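Local coordinates for peroxiredoxin PRX1, mitochondrial (Saccharomyces cerevisiae, PDB 5YKJ), which is a mitochondrial 1-Cys thiol peroxidase that probably reduces hydroperoxides and is probably regenerated through the glutathione and thioredoxin systems, at residues V132-P135 against I139-I142; D59-K64 against A162-D167; Y23-D28 against G93-G98; F143-P146 against G150-T153; N103-F106 against M110-A113. All coordinates share one frame; numbering follows the deposited sequence.

Contact 1. Residues V132-P135 against I139-I142; sequences VIDP and IRLI
The backbone N of Arg140 donates to Val132 O at 2.8 Å, and Val132 N answers with a nearly straight bond of 3.0 Å to Leu141 O. Two successive residues of the second strand thus face a single residue of the first, and Arg140 has near-helical backbone angles (phi -103°, psi -26°), which is consistent with a classic beta bulge. Ile133 and Ile139 follow as a non-hydrogen-bonded pair, their CG1 atoms 4.4 Å apart. The side chains of Val132 and Leu141 run alongside each other, with Val132 CG2 4.1 Å from Leu141 CD2.

Beyond the backbone, a salt bridge spans the hairpin end. The Arg140 chain bends at chi2 and chi3, folding back so that NH1 donates to Asp134 OD2 at 3.0 Å. It uses the anti lone pair of that oxygen, and the carboxylate stands steeply to the guanidinium, the planes 76° apart. The other carboxylate oxygen, OD1, accepts from the backbone N of Lys136 and of Lys138, which fixes Asp134 within the turn. With a leucine in place of Arg140, Asp134 and Asp167 would probably both lose their shared cationic partner.

Through NH2 the same guanidinium pairs with Asp167 on helix 153-169. That helix also packs on Val132 and Leu141, while strand 30-36 flanks strand 129-133 on its other edge.

Contact 2. Residues D59-K64 against A162-D167; sequences DKRNVK and ALQLTD
Gln164 sets its CG beside the backbone N, anti to the carbonyl carbon (chi1 -65°), and then runs out straight (chi2 -178°), so its amide stands well clear of helix 153-169 and reaches Arg61. There NE2 donates to Arg61 O at 2.9 Å with an N-H...O angle of 167°. The acceptor lies close to the plane of the Gln164 amide, and the donor arrives in the plane of the Arg61 carbonyl, a sound geometry for both groups. The amide also brushes its neighbours: OE1 comes to 3.9 Å from Arg61 CB, and NE2 to 4.0 Å from Val63 CG2, the Gln164 and Val63 side chains crossing at a slant.

The acceptor sits where helix 55-59 gives way to strand 63-69. A type I turn from Asp59 to Asn62 is closed by Asn62 N on Asp59 O (3.0 Å), and the positive phi of Asn62 belongs to a Schellman motif ending that helix. The Arg61 guanidinium turns off to salt bridges with Asp161, on the same helix as Gln164, and Glu57.

An alanine at Gln164 is likely to leave Arg61 O without this donor and to open a gap beside Val63. A neutral amide thus serves a backbone carbonyl with one straight bond, which, beside the Arg61-Asp161 salt bridge, ties the turn between helix 55-59 and strand 63-69 of the thioredoxin-like fold to helix 153-169.

Contact 3. Residues Y23-D28 against G93-G98; sequences YDYLGD and GFPIIG
Pro95 lies over one face of the Tyr25 ring, the two residues reaching toward each other from their separate segments. Its CG is 4.1 Å from the ring centroid and 29° off the ring normal, a CH-pi contact displaced toward the phenol end. CD continues that displacement: it sits 3.5 Å from Tyr25 CZ and 3.2 Å from Tyr25 OH, so the pyrrolidine covers the outer part of the ring and its hydroxyl together. Tyr25 reaches this position because CG is anti to the backbone N (chi1 166°), which throws the ring outward from the helix.

The hydroxyl is held by polar partners as well. A water gives one hydrogen to Tyr25 OH (2.9 Å) and one to Gly93 O (3.1 Å), and OH is also hydrogen-bonded to Leu65 O. Two polar bonds and the proline together should limit how the phenol can swing. Phe94 adds its CB near the hydroxyl, while its ring turns off toward Val48 and Phe51 of helix 46-53.

Tyr25 fastens the short helix 22-26 across strand 63-69, where Ile66 touches both Tyr25 and Pro95, to the chain entering the edge strand 96-98.

Contact 4. Residues F143-P146 against G150-T153; sequences FTYP and GRNT
Arg151 places its CG against two aromatic side chains, and this is the apolar part of the contact. CG lies 4.0 Å from Phe143 CE1, near the plane of that ring and at its edge, and 4.0 Å from Tyr145 CD2. Phe143 CE1 also lies over one face of the Tyr145 ring, 4.3 Å above its plane and offset toward the rim. Phe143 is brought inward by CG lying between the backbone N and the carbonyl carbon (chi1 68°), and Arg151 passes it with an extended chain. The guanidinium ends nearly perpendicular to the Phe143 ring, with 83° between the planes.

The backbone of the loop adds the second kind of contact. Gly150 O lies at the edge of the Tyr145 ring, in its plane, 3.8 Å from CD2, while Arg151 CA approaches the same carbon obliquely.

Polar linkage runs through one water. It accepts from Arg151 NE at 2.9 Å and from Tyr145 N, and donates to Phe143 O, so both segments share one water. The backbone N of Arg151 binds Glu47. Next along the chain, Asn152 occupies the N-cap position and caps the backbone N of Glu155 in helix 153-169.

The long arginine therefore works in two ways: its CG packs against the aromatic pair, while NH2 serves the carbonyls of Ser35 and Arg128 directly and NE reaches Phe143 O through the water, linking the loop before helix 153-169 to the sheet.

Contact 5. Residues N103-F106 against M110-A113; sequences NVAF and MVDA
Just after helix 103-107, the N of Met110 donates to Ala105 O at 3.0 Å with an N-H...O angle of 154°. This i-to-i+5 bond is wider than a normal helical step, and its donor is tilted 24° from the carbonyl plane. It draws the chain back along the helix, so that Ala105 lies opposite Met110 and Phe106 opposite Val111.

Four apolar side chains meet beside this bond. Val111 CG2 lies between its own backbone N and carbonyl carbon, a choice that turns this methyl onto the helix, 3.9 Å from Phe106 CB and 4.2 Å from Ala105 CB. The Met110 chain runs straight to its sulfur and then bends at chi3 (-76°), bringing CE to 4.3 Å from Ala105 CB. Ala105 CB is thus approached by both the thioether methyl and a valine methyl.

The Phe106 ring, unlike its CB, meets backbone: CD1 is 3.4 Å from Val111 O, which lies at the ring edge near its plane, and CE1 is 3.5 Å from Asp112 O, which approaches obliquely. Ala113 N lies beside CD1 as well. At the far end of the helix Asp99 accepts from the backbone N of Val104 and of Ala105, while Met110 O bonds to Thr126.

The slightly positive ring edge probably suits Val111 O, so a weak electrostatic match there supplements one tilted hydrogen bond and methyl packing in folding this loop back on its helix.

In the fold
From the N terminus, contact 3 opens at residues 23-28 and closes at 93-98, a loop of 64 residues between its segments. Contact 2 opens inside it at 59-64 but closes only at 162-167, so the two cross. Nested within contact 2 come three short closures in series: contact 5 after helix 103-107, then contact 1 in the hairpin of strands 129-133 and 139-144, then contact 4, which takes up the second strand where contact 1 leaves it. Contacts 1 to 4 reach the same five-stranded sheet, contact 3 at edge strand 96-98 and contact 1 at the hairpin. Lys64 NZ probably bonds Leu26 O and Tyr25 O, joining contacts 2 and 3; contact 5 stands apart.

Contact 1. Residues V132-P135 against I139-I142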
# COMPACT_ATOMS: atom_id res chain seq x y z
N VAL A 132 -3.08 -0.73 -1.36
CA VAL A 132 -3.40 0.36 -0.46
C VAL A 132 -4.82 0.10 0.00
O VAL A 132 -5.69 -0.01 -0.79
CB VAL A 132 -3.33 1.67 -1.20
CG1 VAL A 132 -3.70 2.81 -0.27
CG2 VAL A 132 -1.96 1.85 -1.77
N ILE A 133 -4.97 -0.03 1.31
CA ILE A 133 -6.24 -0.39 1.94
C ILE A 133 -6.78 0.69 2.88
O ILE A 133 -6.06 1.24 3.63
CB ILE A 133 -6.03 -1.67 2.70
CG1 ILE A 133 -5.55 -2.71 1.72
CG2 ILE A 133 -7.25 -2.15 3.44
CD1 ILE A 133 -4.94 -3.94 2.35
N ASP A 134 -8.06 0.99 2.73
CA ASP A 134 -8.65 1.99 3.55
C ASP A 134 -9.09 1.45 4.91
O ASP A 134 -9.01 0.33 5.18
CB ASP A 134 -9.71 2.80 2.80
CG ASP A 134 -11.04 2.06 2.60
OD1 ASP A 134 -11.28 1.08 3.23
OD2 ASP A 134 -11.78 2.54 1.77
N PRO A 135 -9.56 2.36 5.77
CA PRO A 135 -9.99 2.02 7.13
C PRO A 135 -11.18 1.06 7.18
O PRO A 135 -11.38 0.43 8.15
CB PRO A 135 -10.31 3.37 7.77
CG PRO A 135 -9.46 4.34 7.05
CD PRO A 135 -9.36 3.81 5.63
N ILE A 139 -9.77 -2.38 -0.71
CA ILE A 139 -8.59 -2.20 -1.50
C ILE A 139 -8.89 -1.01 -2.42
O ILE A 139 -9.82 -1.01 -3.13
CB ILE A 139 -8.26 -3.46 -2.34
CG1 ILE A 139 -7.91 -4.63 -1.44
CG2 ILE A 139 -7.09 -3.12 -3.23
CD1 ILE A 139 -7.88 -5.98 -2.13
N ARG A 140 -8.06 -0.00 -2.35
CA ARG A 140 -8.26 1.22 -3.10
C ARG A 140 -7.39 1.42 -4.34
O ARG A 140 -7.73 2.11 -5.22
CB ARG A 140 -8.15 2.44 -2.16
CG ARG A 140 -9.09 2.38 -0.97
CD ARG A 140 -10.54 2.58 -1.36
NE ARG A 140 -10.74 3.88 -1.96
CZ ARG A 140 -10.99 4.96 -1.25
NH1 ARG A 140 -11.13 4.88 0.04
NH2 ARG A 140 -11.11 6.12 -1.84
N LEU A 141 -6.24 0.79 -4.30
CA LEU A 141 -5.25 0.92 -5.33
C LEU A 141 -4.29 -0.25 -5.25
O LEU A 141 -3.98 -0.64 -4.21
CB LEU A 141 -4.48 2.24 -5.11
CG LEU A 141 -3.48 2.76 -6.15
CD1 LEU A 141 -3.42 4.30 -6.18
CD2 LEU A 141 -2.07 2.27 -5.85
N ILE A 142 -3.86 -0.73 -6.41
CA ILE A 142 -2.94 -1.83 -6.52
C ILE A 142 -1.87 -1.53 -7.55
O ILE A 142 -2.14 -0.94 -8.51
CB ILE A 142 -3.69 -3.12 -6.97
CG1 ILE A 142 -4.85 -3.43 -6.05
CG2 ILE A 142 -2.79 -4.35 -6.97
CD1 ILE A 142 -5.66 -4.60 -6.52

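Contact 2. Residues D59-K64 against A162-D167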
# COMPACT_ATOMS: atom_id res chain seq x y z
N ASP A 59 3.10 7.30 9.39
CA ASP A 59 2.43 7.45 10.64
C ASP A 59 1.58 8.72 10.66
O ASP A 59 0.49 8.70 11.13
CB ASP A 59 3.47 7.58 11.76
CG ASP A 59 4.20 6.30 12.07
OD1 ASP A 59 3.69 5.23 11.83
OD2 ASP A 59 5.28 6.40 12.62
N LYS A 60 2.10 9.79 10.13
CA LYS A 60 1.37 11.03 10.17
C LYS A 60 0.14 11.05 9.30
O LYS A 60 -0.69 11.90 9.44
CB LYS A 60 2.27 12.21 9.92
CG LYS A 60 2.71 12.36 8.53
CD LYS A 60 3.32 13.70 8.26
CE LYS A 60 4.71 13.89 8.81
NZ LYS A 60 5.33 14.87 7.90
N ARG A 61 0.05 10.08 8.39
CA ARG A 61 -1.10 10.00 7.55
C ARG A 61 -2.05 8.90 8.02
O ARG A 61 -2.88 8.51 7.32
CB ARG A 61 -0.66 9.73 6.13
CG ARG A 61 0.16 10.86 5.51
CD ARG A 61 0.88 10.41 4.28
NE ARG A 61 1.36 11.47 3.43
CZ ARG A 61 2.53 12.09 3.52
NH1 ARG A 61 3.38 11.80 4.46
NH2 ARG A 61 2.79 13.03 2.67
N ASN A 62 -1.86 8.42 9.24
CA ASN A 62 -2.67 7.33 9.77
C ASN A 62 -2.63 6.08 8.87
O ASN A 62 -3.60 5.49 8.62
CB ASN A 62 -4.12 7.73 10.03
CG ASN A 62 -4.85 6.72 10.86
OD1 ASN A 62 -4.29 6.12 11.71
ND2 ASN A 62 -6.13 6.57 10.58
N VAL A 63 -1.44 5.76 8.40
CA VAL A 63 -1.20 4.60 7.57
C VAL A 63 -0.22 3.62 8.26
O VAL A 63 0.80 4.01 8.66
CB VAL A 63 -0.58 4.98 6.22
CG1 VAL A 63 -0.37 3.75 5.37
CG2 VAL A 63 -1.45 5.98 5.48
N LYS A 64 -0.61 2.36 8.34
CA LYS A 64 0.21 1.32 8.89
C LYS A 64 0.77 0.48 7.73
O LYS A 64 0.08 0.14 6.84
CB LYS A 64 -0.60 0.40 9.76
CG LYS A 64 -1.01 1.05 11.05
CD LYS A 64 -1.59 0.10 12.07
CE LYS A 64 -2.01 0.92 13.25
NZ LYS A 64 -3.36 0.65 13.74
N ALA A 162 -3.76 11.72 -2.24
CA ALA A 162 -4.86 11.89 -3.13
C ALA A 162 -6.08 11.11 -2.67
O ALA A 162 -7.13 11.60 -2.71
CB ALA A 162 -4.46 11.46 -4.54
N LEU A 163 -5.90 9.87 -2.25
CA LEU A 163 -7.03 9.08 -1.82
C LEU A 163 -7.70 9.63 -0.58
O LEU A 163 -8.89 9.63 -0.49
CB LEU A 163 -6.61 7.63 -1.53
CG LEU A 163 -6.32 6.75 -2.75
CD1 LEU A 163 -5.48 5.57 -2.31
CD2 LEU A 163 -7.62 6.30 -3.37
N GLN A 164 -6.89 10.04 0.36
CA GLN A 164 -7.41 10.60 1.58
C GLN A 164 -8.14 11.91 1.31
O GLN A 164 -9.12 12.15 1.90
CB GLN A 164 -6.33 10.77 2.65
CG GLN A 164 -5.77 9.43 3.10
CD GLN A 164 -4.72 9.55 4.19
OE1 GLN A 164 -4.08 10.54 4.35
NE2 GLN A 164 -4.56 8.51 4.91
N LEU A 165 -7.57 12.71 0.45
CA LEU A 165 -8.17 13.97 0.09
C LEU A 165 -9.51 13.78 -0.63
O LEU A 165 -10.47 14.45 -0.34
CB LEU A 165 -7.24 14.83 -0.75
CG LEU A 165 -7.84 16.21 -1.08
CD1 LEU A 165 -8.03 17.02 0.19
CD2 LEU A 165 -6.96 16.90 -2.07
N THR A 166 -9.54 12.85 -1.55
CA THR A 166 -10.76 12.58 -2.25
C THR A 166 -11.88 12.11 -1.30
O THR A 166 -12.98 12.50 -1.46
CB THR A 166 -10.62 11.57 -3.42
OG1 THR A 166 -10.22 10.32 -2.96
CG2 THR A 166 -9.69 12.03 -4.37
N ASP A 167 -11.55 11.25 -0.35
CA ASP A 167 -12.50 10.80 0.62
C ASP A 167 -12.95 11.93 1.55
O ASP A 167 -14.07 11.98 1.92
CB ASP A 167 -11.93 9.69 1.50
CG ASP A 167 -11.85 8.35 0.78
OD1 ASP A 167 -12.23 8.29 -0.34
OD2 ASP A 167 -11.38 7.42 1.39

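Contact 3. Residues Y23-D28 against G93-G98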
# COMPACT_ATOMS: atom_id res chain seq x y z
N TYR A 23 -6.87 -7.47 10.23
CA TYR A 23 -7.81 -6.41 10.50
C TYR A 23 -7.51 -5.72 11.85
O TYR A 23 -7.57 -4.55 11.96
CB TYR A 23 -9.27 -6.90 10.45
CG TYR A 23 -9.87 -7.09 9.07
CD1 TYR A 23 -9.09 -7.16 7.96
CD2 TYR A 23 -11.21 -7.21 8.93
CE1 TYR A 23 -9.64 -7.36 6.73
CE2 TYR A 23 -11.78 -7.41 7.72
CZ TYR A 23 -10.98 -7.46 6.61
OH TYR A 23 -11.56 -7.63 5.41
N ASP A 24 -7.21 -6.54 12.85
CA ASP A 24 -6.87 -6.05 14.16
C ASP A 24 -5.61 -5.22 14.11
O ASP A 24 -5.53 -4.21 14.76
CB ASP A 24 -6.66 -7.21 15.12
CG ASP A 24 -7.94 -7.85 15.57
OD1 ASP A 24 -8.98 -7.31 15.33
OD2 ASP A 24 -7.88 -8.90 16.15
N TYR A 25 -4.64 -5.65 13.33
CA TYR A 25 -3.43 -4.88 13.24
C TYR A 25 -3.70 -3.51 12.64
O TYR A 25 -3.21 -2.53 13.09
CB TYR A 25 -2.33 -5.61 12.37
CG TYR A 25 -1.17 -4.71 11.96
CD1 TYR A 25 -0.21 -4.36 12.85
CD2 TYR A 25 -1.04 -4.24 10.68
CE1 TYR A 25 0.82 -3.55 12.51
CE2 TYR A 25 -0.01 -3.43 10.32
CZ TYR A 25 0.93 -3.07 11.23
OH TYR A 25 1.97 -2.25 10.88
N LEU A 26 -4.47 -3.49 11.57
CA LEU A 26 -4.79 -2.27 10.89
C LEU A 26 -5.65 -1.33 11.72
O LEU A 26 -5.49 -0.19 11.67
CB LEU A 26 -5.51 -2.55 9.58
CG LEU A 26 -4.72 -3.14 8.43
CD1 LEU A 26 -5.65 -3.40 7.27
CD2 LEU A 26 -3.56 -2.24 8.04
N GLY A 27 -6.59 -1.89 12.43
CA GLY A 27 -7.49 -1.08 13.20
C GLY A 27 -8.27 -0.18 12.31
O GLY A 27 -8.78 -0.59 11.33
N ASP A 28 -8.34 1.09 12.68
CA ASP A 28 -9.01 2.08 11.89
C ASP A 28 -8.03 2.91 11.03
O ASP A 28 -8.36 3.95 10.61
CB ASP A 28 -9.83 3.04 12.75
CG ASP A 28 -10.94 2.37 13.46
OD1 ASP A 28 -11.56 1.46 12.93
OD2 ASP A 28 -11.19 2.77 14.60
N GLY A 93 9.73 -0.62 12.29
CA GLY A 93 8.52 -0.52 13.04
C GLY A 93 7.23 -1.16 12.57
O GLY A 93 6.20 -0.85 13.08
N PHE A 94 7.33 -2.01 11.60
CA PHE A 94 6.19 -2.69 11.07
C PHE A 94 6.57 -4.15 10.91
O PHE A 94 7.65 -4.52 10.88
CB PHE A 94 5.75 -2.08 9.73
CG PHE A 94 6.87 -1.89 8.75
CD1 PHE A 94 7.33 -2.95 8.03
CD2 PHE A 94 7.42 -0.66 8.51
CE1 PHE A 94 8.36 -2.80 7.14
CE2 PHE A 94 8.41 -0.50 7.58
CZ PHE A 94 8.90 -1.57 6.92
N PRO A 95 5.51 -4.95 10.85
CA PRO A 95 5.71 -6.37 10.69
C PRO A 95 6.01 -6.82 9.28
O PRO A 95 5.67 -6.17 8.37
CB PRO A 95 4.35 -6.98 11.04
CG PRO A 95 3.44 -5.87 11.37
CD PRO A 95 4.08 -4.63 10.92
N ILE A 96 6.65 -7.96 9.20
CA ILE A 96 6.85 -8.65 7.97
C ILE A 96 6.21 -10.03 8.22
O ILE A 96 6.56 -10.68 9.13
CB ILE A 96 8.31 -8.82 7.53
CG1 ILE A 96 9.01 -7.46 7.53
CG2 ILE A 96 8.35 -9.40 6.13
CD1 ILE A 96 10.38 -7.48 6.97
N ILE A 97 5.25 -10.40 7.37
CA ILE A 97 4.55 -11.64 7.49
C ILE A 97 5.38 -12.84 7.00
O ILE A 97 5.89 -12.82 5.96
CB ILE A 97 3.24 -11.58 6.66
CG1 ILE A 97 2.30 -10.48 7.17
CG2 ILE A 97 2.58 -12.95 6.57
CD1 ILE A 97 1.34 -9.97 6.10
N GLY A 98 5.45 -13.88 7.83
CA GLY A 98 6.14 -15.07 7.44
C GLY A 98 5.20 -16.01 6.71
O GLY A 98 4.54 -16.79 7.27
O HOH W 1 3.15 -0.28 12.58

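Contact 4. Residues F143-P146 against G150-T153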
# COMPACT_ATOMS: atom_id res chain seq x y z
N PHE A 143 -0.67 -1.96 -7.26
CA PHE A 143 0.36 -1.89 -8.24
C PHE A 143 1.35 -3.03 -8.11
O PHE A 143 1.66 -3.43 -7.03
CB PHE A 143 0.98 -0.51 -8.34
CG PHE A 143 1.78 -0.08 -7.18
CD1 PHE A 143 3.12 -0.36 -7.13
CD2 PHE A 143 1.23 0.65 -6.17
CE1 PHE A 143 3.88 0.03 -6.10
CE2 PHE A 143 1.99 1.06 -5.12
CZ PHE A 143 3.32 0.77 -5.10
N THR A 144 1.79 -3.52 -9.26
CA THR A 144 2.73 -4.63 -9.30
C THR A 144 3.93 -4.39 -10.20
O THR A 144 3.82 -4.41 -11.35
CB THR A 144 2.04 -5.96 -9.67
OG1 THR A 144 0.83 -6.13 -8.95
CG2 THR A 144 2.97 -7.12 -9.39
N TYR A 145 5.07 -4.18 -9.55
CA TYR A 145 6.33 -4.02 -10.20
C TYR A 145 7.10 -5.34 -10.02
O TYR A 145 7.05 -5.94 -9.05
CB TYR A 145 7.18 -2.91 -9.57
CG TYR A 145 6.75 -1.46 -9.73
CD1 TYR A 145 5.47 -1.10 -10.08
CD2 TYR A 145 7.66 -0.47 -9.53
CE1 TYR A 145 5.11 0.21 -10.23
CE2 TYR A 145 7.31 0.84 -9.66
CZ TYR A 145 6.02 1.17 -10.00
OH TYR A 145 5.63 2.46 -10.11
N PRO A 146 7.80 -5.69 -11.09
CA PRO A 146 8.56 -6.91 -11.01
C PRO A 146 9.79 -6.76 -10.01
O PRO A 146 10.11 -5.66 -9.71
CB PRO A 146 9.12 -7.13 -12.40
CG PRO A 146 9.24 -5.76 -12.94
CD PRO A 146 8.09 -4.97 -12.34
N GLY A 150 12.66 -1.49 -8.67
CA GLY A 150 12.30 -0.94 -7.40
C GLY A 150 11.17 0.06 -7.51
O GLY A 150 11.06 0.75 -8.45
N ARG A 151 10.38 0.07 -6.47
CA ARG A 151 9.22 0.93 -6.37
C ARG A 151 9.61 2.38 -6.10
O ARG A 151 10.76 2.71 -6.05
CB ARG A 151 8.25 0.41 -5.32
CG ARG A 151 7.72 -0.98 -5.60
CD ARG A 151 7.33 -1.71 -4.30
NE ARG A 151 6.72 -3.02 -4.52
CZ ARG A 151 6.78 -4.02 -3.68
NH1 ARG A 151 7.37 -3.91 -2.53
NH2 ARG A 151 6.21 -5.15 -3.99
N ASN A 152 8.59 3.21 -5.96
CA ASN A 152 8.79 4.64 -5.69
C ASN A 152 8.01 5.05 -4.44
O ASN A 152 6.85 5.04 -4.46
CB ASN A 152 8.33 5.44 -6.91
CG ASN A 152 8.57 6.91 -6.79
OD1 ASN A 152 8.62 7.43 -5.76
ND2 ASN A 152 8.67 7.55 -7.90
N THR A 153 8.71 5.35 -3.37
CA THR A 153 8.06 5.69 -2.13
C THR A 153 7.27 7.00 -2.20
O THR A 153 6.32 7.15 -1.56
CB THR A 153 9.04 5.65 -0.95
OG1 THR A 153 10.13 6.53 -1.22
CG2 THR A 153 9.55 4.23 -0.76
O HOH W 2 4.71 -3.34 -6.62

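Contact 5. Residues N103-F106 against M110-A113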
# COMPACT_ATOMS: atom_id res chain seq x y z
N ASN A 103 0.52 -19.18 1.67
CA ASN A 103 -0.89 -19.15 1.93
C ASN A 103 -1.53 -17.74 1.81
O ASN A 103 -2.58 -17.59 1.28
CB ASN A 103 -1.21 -19.78 3.32
CG ASN A 103 -0.66 -21.18 3.49
OD1 ASN A 103 -0.84 -21.99 2.69
ND2 ASN A 103 0.01 -21.41 4.53
N VAL A 104 -0.86 -16.75 2.38
CA VAL A 104 -1.35 -15.38 2.32
C VAL A 104 -1.23 -14.79 0.90
O VAL A 104 -2.06 -14.12 0.45
CB VAL A 104 -0.72 -14.44 3.39
CG1 VAL A 104 -1.25 -13.00 3.32
CG2 VAL A 104 -0.90 -15.02 4.77
N ALA A 105 -0.14 -15.13 0.24
CA ALA A 105 0.05 -14.69 -1.13
C ALA A 105 -1.05 -15.22 -2.03
O ALA A 105 -1.50 -14.57 -2.87
CB ALA A 105 1.40 -15.18 -1.63
N PHE A 106 -1.41 -16.46 -1.78
CA PHE A 106 -2.47 -17.14 -2.50
C PHE A 106 -3.82 -16.47 -2.24
O PHE A 106 -4.55 -16.21 -3.13
CB PHE A 106 -2.49 -18.63 -2.10
CG PHE A 106 -3.58 -19.46 -2.76
CD1 PHE A 106 -3.59 -19.73 -4.10
CD2 PHE A 106 -4.58 -19.97 -1.99
CE1 PHE A 106 -4.59 -20.47 -4.64
CE2 PHE A 106 -5.56 -20.73 -2.54
CZ PHE A 106 -5.57 -20.98 -3.86
N MET A 110 -1.82 -13.55 -5.71
CA MET A 110 -0.53 -13.40 -6.32
C MET A 110 0.09 -14.69 -6.86
O MET A 110 0.99 -14.63 -7.64
CB MET A 110 0.43 -12.70 -5.41
CG MET A 110 -0.03 -11.31 -5.18
SD MET A 110 1.11 -10.38 -4.06
CE MET A 110 0.70 -11.03 -2.41
N VAL A 111 -0.43 -15.83 -6.43
CA VAL A 111 0.00 -17.14 -6.89
C VAL A 111 -1.26 -18.00 -7.05
O VAL A 111 -2.24 -17.72 -6.47
CB VAL A 111 1.01 -17.84 -6.00
CG1 VAL A 111 2.32 -17.11 -5.99
CG2 VAL A 111 0.48 -18.01 -4.58
N ASP A 112 -1.18 -19.05 -7.84
CA ASP A 112 -2.28 -19.95 -8.09
C ASP A 112 -2.29 -21.22 -7.27
O ASP A 112 -3.13 -22.05 -7.46
CB ASP A 112 -2.38 -20.28 -9.56
CG ASP A 112 -2.69 -19.08 -10.40
OD1 ASP A 112 -3.69 -18.42 -10.16
OD2 ASP A 112 -1.92 -18.81 -11.23
N ALA A 113 -1.36 -21.35 -6.37
CA ALA A 113 -1.33 -22.48 -5.47
C ALA A 113 -0.70 -22.11 -4.13
O ALA A 113 0.12 -21.30 -4.09
CB ALA A 113 -0.52 -23.61 -6.08